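Local coordinates for transglutaminase elicitor (Phytophthora sojae, PDB 3TW5), which probably cross-links proteins by joining glutamine to lysine side chains, as a transglutaminase, and acts as an elicitor recognised by plant innate immunity, at residues 19-32 and 206-219. The protein carries 1 engineered substitution. Sequence-based numbering, arbitrary orientation.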
loop_
_atom_site.group_PDB
_atom_site.type_symbol
_atom_site.label_atom_id
_atom_site.label_comp_id
_atom_site.label_asym_id
_atom_site.label_seq_id
_atom_site.Cartn_x
_atom_site.Cartn_y
_atom_site.Cartn_z
ATOM N N MET A 19 0.623 -22.829 6.209
ATOM C CA MET A 19 1.588 -22.214 5.297
ATOM C C MET A 19 2.642 -23.240 4.888
ATOM O O MET A 19 3.063 -24.062 5.707
ATOM C CB MET A 19 2.275 -21.006 5.950
ATOM C CG MET A 19 1.370 -19.823 6.300
ATOM S SD MET A 19 0.687 -18.917 4.894
ATOM C CE MET A 19 -0.913 -19.702 4.709
ATOM N N GLU A 20 3.066 -23.199 3.626
ATOM C CA GLU A 20 4.149 -24.068 3.172
ATOM C C GLU A 20 5.487 -23.527 3.678
ATOM O O GLU A 20 5.811 -22.356 3.475
ATOM C CB GLU A 20 4.145 -24.225 1.646
ATOM C CG GLU A 20 5.223 -25.171 1.100
ATOM C CD GLU A 20 5.174 -26.559 1.728
ATOM O OE1 GLU A 20 4.284 -27.353 1.357
ATOM O OE2 GLU A 20 6.033 -26.858 2.586
ATOM N N MET A 21 6.250 -24.391 4.343
ATOM C CA MET A 21 7.477 -23.985 5.025
ATOM C C MET A 21 8.723 -24.661 4.443
ATOM O O MET A 21 9.849 -24.308 4.801
ATOM C CB MET A 21 7.370 -24.288 6.522
ATOM C CG MET A 21 6.114 -23.746 7.196
ATOM S SD MET A 21 6.321 -22.115 7.932
ATOM C CE MET A 21 7.076 -22.543 9.500
ATOM N N THR A 22 8.512 -25.632 3.556
ATOM C CA THR A 22 9.607 -26.332 2.884
ATOM C C THR A 22 9.991 -25.568 1.621
ATOM O O THR A 22 9.209 -25.493 0.668
ATOM C CB THR A 22 9.230 -27.795 2.544
ATOM O OG1 THR A 22 8.809 -28.471 3.735
ATOM C CG2 THR A 22 10.416 -28.538 1.949
ATOM N N LEU A 23 11.199 -25.007 1.626
ATOM C CA LEU A 23 11.666 -24.116 0.561
ATOM C C LEU A 23 11.504 -24.688 -0.846
ATOM O O LEU A 23 11.029 -23.990 -1.744
ATOM C CB LEU A 23 13.120 -23.700 0.808
ATOM C CG LEU A 23 13.818 -22.771 -0.194
ATOM C CD1 LEU A 23 13.071 -21.457 -0.400
ATOM C CD2 LEU A 23 15.239 -22.503 0.262
ATOM N N LYS A 24 11.894 -25.951 -1.028
ATOM C CA LYS A 24 11.849 -26.614 -2.339
ATOM C C LYS A 24 10.422 -26.782 -2.876
ATOM O O LYS A 24 10.224 -26.949 -4.083
ATOM C CB LYS A 24 12.559 -27.971 -2.285
ATOM N N ASP A 25 9.440 -26.727 -1.979
ATOM C CA ASP A 25 8.032 -26.870 -2.353
ATOM C C ASP A 25 7.324 -25.529 -2.577
ATOM O O ASP A 25 6.174 -25.500 -3.023
ATOM C CB ASP A 25 7.280 -27.698 -1.302
ATOM C CG ASP A 25 7.794 -29.127 -1.203
ATOM O OD1 ASP A 25 8.452 -29.595 -2.159
ATOM O OD2 ASP A 25 7.534 -29.783 -0.167
ATOM N N LEU A 26 8.005 -24.427 -2.267
ATOM C CA LEU A 26 7.448 -23.093 -2.480
ATOM C C LEU A 26 7.559 -22.677 -3.940
ATOM O O LEU A 26 8.519 -23.047 -4.615
ATOM C CB LEU A 26 8.150 -22.057 -1.596
ATOM C CG LEU A 26 7.840 -22.039 -0.097
ATOM C CD1 LEU A 26 8.802 -21.104 0.597
ATOM C CD2 LEU A 26 6.401 -21.627 0.186
ATOM N N PRO A 27 6.574 -21.909 -4.436
ATOM C CA PRO A 27 6.699 -21.354 -5.781
ATOM C C PRO A 27 7.783 -20.279 -5.834
ATOM O O PRO A 27 8.099 -19.665 -4.810
ATOM C CB PRO A 27 5.319 -20.742 -6.039
ATOM C CG PRO A 27 4.762 -20.474 -4.689
ATOM C CD PRO A 27 5.278 -21.574 -3.819
ATOM N N THR A 28 8.353 -20.072 -7.015
ATOM C CA THR A 28 9.412 -19.084 -7.200
ATOM C C THR A 28 8.875 -17.850 -7.918
ATOM O O THR A 28 9.609 -16.895 -8.175
ATOM C CB THR A 28 10.600 -19.671 -7.988
ATOM O OG1 THR A 28 10.159 -20.071 -9.290
ATOM C CG2 THR A 28 11.181 -20.876 -7.263
ATOM N N VAL A 29 7.585 -17.889 -8.240
ATOM C CA VAL A 29 6.896 -16.777 -8.889
ATOM C C VAL A 29 5.414 -16.773 -8.491
ATOM O O VAL A 29 4.763 -17.824 -8.444
ATOM C CB VAL A 29 7.073 -16.805 -10.442
ATOM C CG1 VAL A 29 6.516 -18.103 -11.050
ATOM C CG2 VAL A 29 6.447 -15.575 -11.097
ATOM N N GLY A 30 4.904 -15.587 -8.183
ATOM C CA GLY A 30 3.495 -15.406 -7.872
ATOM C C GLY A 30 3.058 -14.024 -8.299
ATOM O O GLY A 30 3.594 -13.029 -7.818
ATOM N N VAL A 31 2.101 -13.968 -9.221
ATOM C CA VAL A 31 1.543 -12.700 -9.690
ATOM C C VAL A 31 0.048 -12.657 -9.388
ATOM O O VAL A 31 -0.682 -13.614 -9.670
ATOM C CB VAL A 31 1.797 -12.475 -11.205
ATOM C CG1 VAL A 31 1.046 -11.247 -11.713
ATOM C CG2 VAL A 31 3.289 -12.330 -11.482
ATOM N N HIS A 32 -0.400 -11.549 -8.803
ATOM C CA HIS A 32 -1.807 -11.375 -8.488
ATOM C C HIS A 32 -2.563 -10.737 -9.647
ATOM O O HIS A 32 -2.241 -9.631 -10.079
ATOM C CB HIS A 32 -1.988 -10.553 -7.214
ATOM C CG HIS A 32 -3.411 -10.463 -6.763
ATOM N ND1 HIS A 32 -4.189 -9.346 -6.973
ATOM C CD2 HIS A 32 -4.206 -11.368 -6.146
ATOM C CE1 HIS A 32 -5.399 -9.560 -6.488
ATOM N NE2 HIS A 32 -5.435 -10.780 -5.981
ATOM N N HIS A 206 9.812 -14.247 2.966
ATOM C CA HIS A 206 9.781 -15.234 1.885
ATOM C C HIS A 206 8.558 -16.143 1.989
ATOM O O HIS A 206 7.818 -16.290 1.019
ATOM C CB HIS A 206 11.073 -16.065 1.856
ATOM C CG HIS A 206 11.242 -16.886 0.612
ATOM N ND1 HIS A 206 11.889 -16.413 -0.510
ATOM C CD2 HIS A 206 10.853 -18.149 0.316
ATOM C CE1 HIS A 206 11.889 -17.349 -1.445
ATOM N NE2 HIS A 206 11.266 -18.412 -0.969
ATOM N N ILE A 207 8.347 -16.728 3.168
ATOM C CA ILE A 207 7.222 -17.639 3.409
ATOM C C ILE A 207 5.876 -16.977 3.093
ATOM O O ILE A 207 5.046 -17.559 2.396
ATOM C CB ILE A 207 7.234 -18.200 4.859
ATOM C CG1 ILE A 207 8.441 -19.124 5.063
ATOM C CG2 ILE A 207 5.931 -18.946 5.172
ATOM C CD1 ILE A 207 8.805 -19.363 6.517
ATOM N N ALA A 208 5.680 -15.757 3.592
ATOM C CA ALA A 208 4.450 -15.006 3.353
ATOM C C ALA A 208 4.268 -14.665 1.877
ATOM O O ALA A 208 3.211 -14.930 1.309
ATOM C CB ALA A 208 4.416 -13.740 4.207
ATOM N N SER A 209 5.305 -14.095 1.262
ATOM C CA SER A 209 5.244 -13.651 -0.134
ATOM C C SER A 209 4.974 -14.798 -1.098
ATOM O O SER A 209 4.178 -14.658 -2.024
ATOM C CB SER A 209 6.528 -12.924 -0.533
ATOM O OG SER A 209 6.780 -11.816 0.316
ATOM N N ALA A 210 5.629 -15.933 -0.864
ATOM C CA ALA A 210 5.484 -17.109 -1.721
ATOM C C ALA A 210 4.107 -17.763 -1.587
ATOM O O ALA A 210 3.495 -18.137 -2.588
ATOM C CB ALA A 210 6.592 -18.119 -1.437
ATOM N N ASN A 211 3.630 -17.898 -0.351
ATOM C CA ASN A 211 2.318 -18.485 -0.081
ATOM C C ASN A 211 1.152 -17.620 -0.570
ATOM O O ASN A 211 0.251 -18.118 -1.243
ATOM C CB ASN A 211 2.159 -18.795 1.412
ATOM C CG ASN A 211 2.767 -20.128 1.803
ATOM O OD1 ASN A 211 2.107 -21.166 1.736
ATOM N ND2 ASN A 211 4.023 -20.105 2.233
ATOM N N ILE A 212 1.181 -16.329 -0.245
ATOM C CA ILE A 212 0.072 -15.426 -0.565
ATOM C C ILE A 212 -0.033 -15.149 -2.072
ATOM O O ILE A 212 -1.090 -15.372 -2.670
ATOM C CB ILE A 212 0.127 -14.111 0.266
ATOM C CG1 ILE A 212 0.033 -14.424 1.765
ATOM C CG2 ILE A 212 -0.995 -13.165 -0.140
ATOM C CD1 ILE A 212 0.553 -13.324 2.676
ATOM N N LEU A 213 1.060 -14.683 -2.678
ATOM C CA LEU A 213 1.091 -14.410 -4.119
ATOM C C LEU A 213 1.081 -15.681 -4.978
ATOM O O LEU A 213 0.480 -15.699 -6.054
ATOM C CB LEU A 213 2.308 -13.552 -4.496
ATOM C CG LEU A 213 2.348 -12.022 -4.356
ATOM C CD1 LEU A 213 1.144 -11.335 -5.001
ATOM C CD2 LEU A 213 2.508 -11.589 -2.918
ATOM N N GLY A 214 1.742 -16.735 -4.500
ATOM C CA GLY A 214 1.941 -17.951 -5.287
ATOM C C GLY A 214 0.901 -19.044 -5.112
ATOM O O GLY A 214 0.291 -19.483 -6.089
ATOM N N LYS A 215 0.701 -19.486 -3.873
ATOM C CA LYS A 215 -0.198 -20.608 -3.582
ATOM C C LYS A 215 -1.660 -20.218 -3.336
ATOM O O LYS A 215 -2.563 -21.012 -3.598
ATOM C CB LYS A 215 0.315 -21.415 -2.385
ATOM C CG LYS A 215 1.543 -22.269 -2.672
ATOM C CD LYS A 215 2.084 -22.894 -1.392
ATOM C CE LYS A 215 1.369 -24.194 -1.037
ATOM N NZ LYS A 215 1.968 -25.366 -1.741
ATOM N N LEU A 216 -1.893 -19.009 -2.837
ATOM C CA LEU A 216 -3.224 -18.631 -2.356
ATOM C C LEU A 216 -3.968 -17.625 -3.243
ATOM O O LEU A 216 -5.041 -17.141 -2.864
ATOM C CB LEU A 216 -3.147 -18.128 -0.906
ATOM C CG LEU A 216 -2.614 -19.110 0.147
ATOM C CD1 LEU A 216 -2.213 -18.375 1.412
ATOM C CD2 LEU A 216 -3.616 -20.215 0.457
ATOM N N ASN A 217 -3.407 -17.328 -4.418
ATOM C CA ASN A 217 -4.023 -16.410 -5.392
ATOM C C ASN A 217 -4.473 -15.079 -4.776
ATOM O O ASN A 217 -5.537 -14.548 -5.110
ATOM C CB ASN A 217 -5.186 -17.097 -6.134
ATOM C CG ASN A 217 -4.721 -18.222 -7.054
ATOM O OD1 ASN A 217 -3.826 -18.037 -7.881
ATOM N ND2 ASN A 217 -5.336 -19.392 -6.915
ATOM N N SER A 218 -3.647 -14.549 -3.879
ATOM C CA SER A 218 -3.973 -13.340 -3.127
ATOM C C SER A 218 -2.789 -12.361 -3.108
ATOM O O SER A 218 -1.737 -12.641 -3.690
ATOM C CB SER A 218 -4.398 -13.726 -1.706
ATOM O OG SER A 218 -4.731 -12.590 -0.928
ATOM N N THR A 219 -2.970 -11.212 -2.457
ATOM C CA THR A 219 -1.894 -10.229 -2.291
ATOM C C THR A 219 -2.017 -9.440 -0.974
ATOM O O THR A 219 -2.949 -9.663 -0.196
ATOM C CB THR A 219 -1.777 -9.283 -3.516
ATOM O OG1 THR A 219 -0.601 -8.474 -3.391
ATOM C CG2 THR A 219 -3.003 -8.390 -3.650
#
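The side-chain amide of N211 grips the backbone of E20 at both ends: N211 OD1 accepts from E20 N at 2.9 Å, nearly straight, and N211 ND2 gives a hydrogen to E20 O at 3.1 Å, in the carbonyl plane and on a lone pair. The same ND2 also donates to I207 O, 2.7 Å away, reaching it from the face of that carbonyl opposite to N211 N, the helical donor. Three bonds thus fix the rotation of this buried amide, and with CG anti to its carbonyl carbon (chi1 -84°) ND2 comes within reach of I207 O, one turn earlier. M19 SD lies beside N211 CB, while the M19 methyl CE meets L216 CD1 at 3.8 Å. L26 forks over the helix: CD1 comes to the edge of the H206 ring in its plane, and CD2 sits 3.5 Å from N211 ND2, beside A210 CB. H206 ND1 is hydrogen-bonded to Y306 OH. Helix 206-215 packs here against strand 29-31 at a crossing angle of 54°, and the strand pairs antiparallel with strand 232-246 in the large sheet. Where they pass, two glycines meet, G30 CA lying 3.9 Å from G214 CA, and P27 CG lies 3.4 Å from A210 O, at the start of the wider pi-type turn 210-215. Farther along, T219 CG2 stands over the centre of one face of the H32 ring, a CH-pi contact 3.7 Å from the centroid, with N217 O at the ring edge; T219 OG1 is hydrogen-bonded to V235 O of strand 232-246.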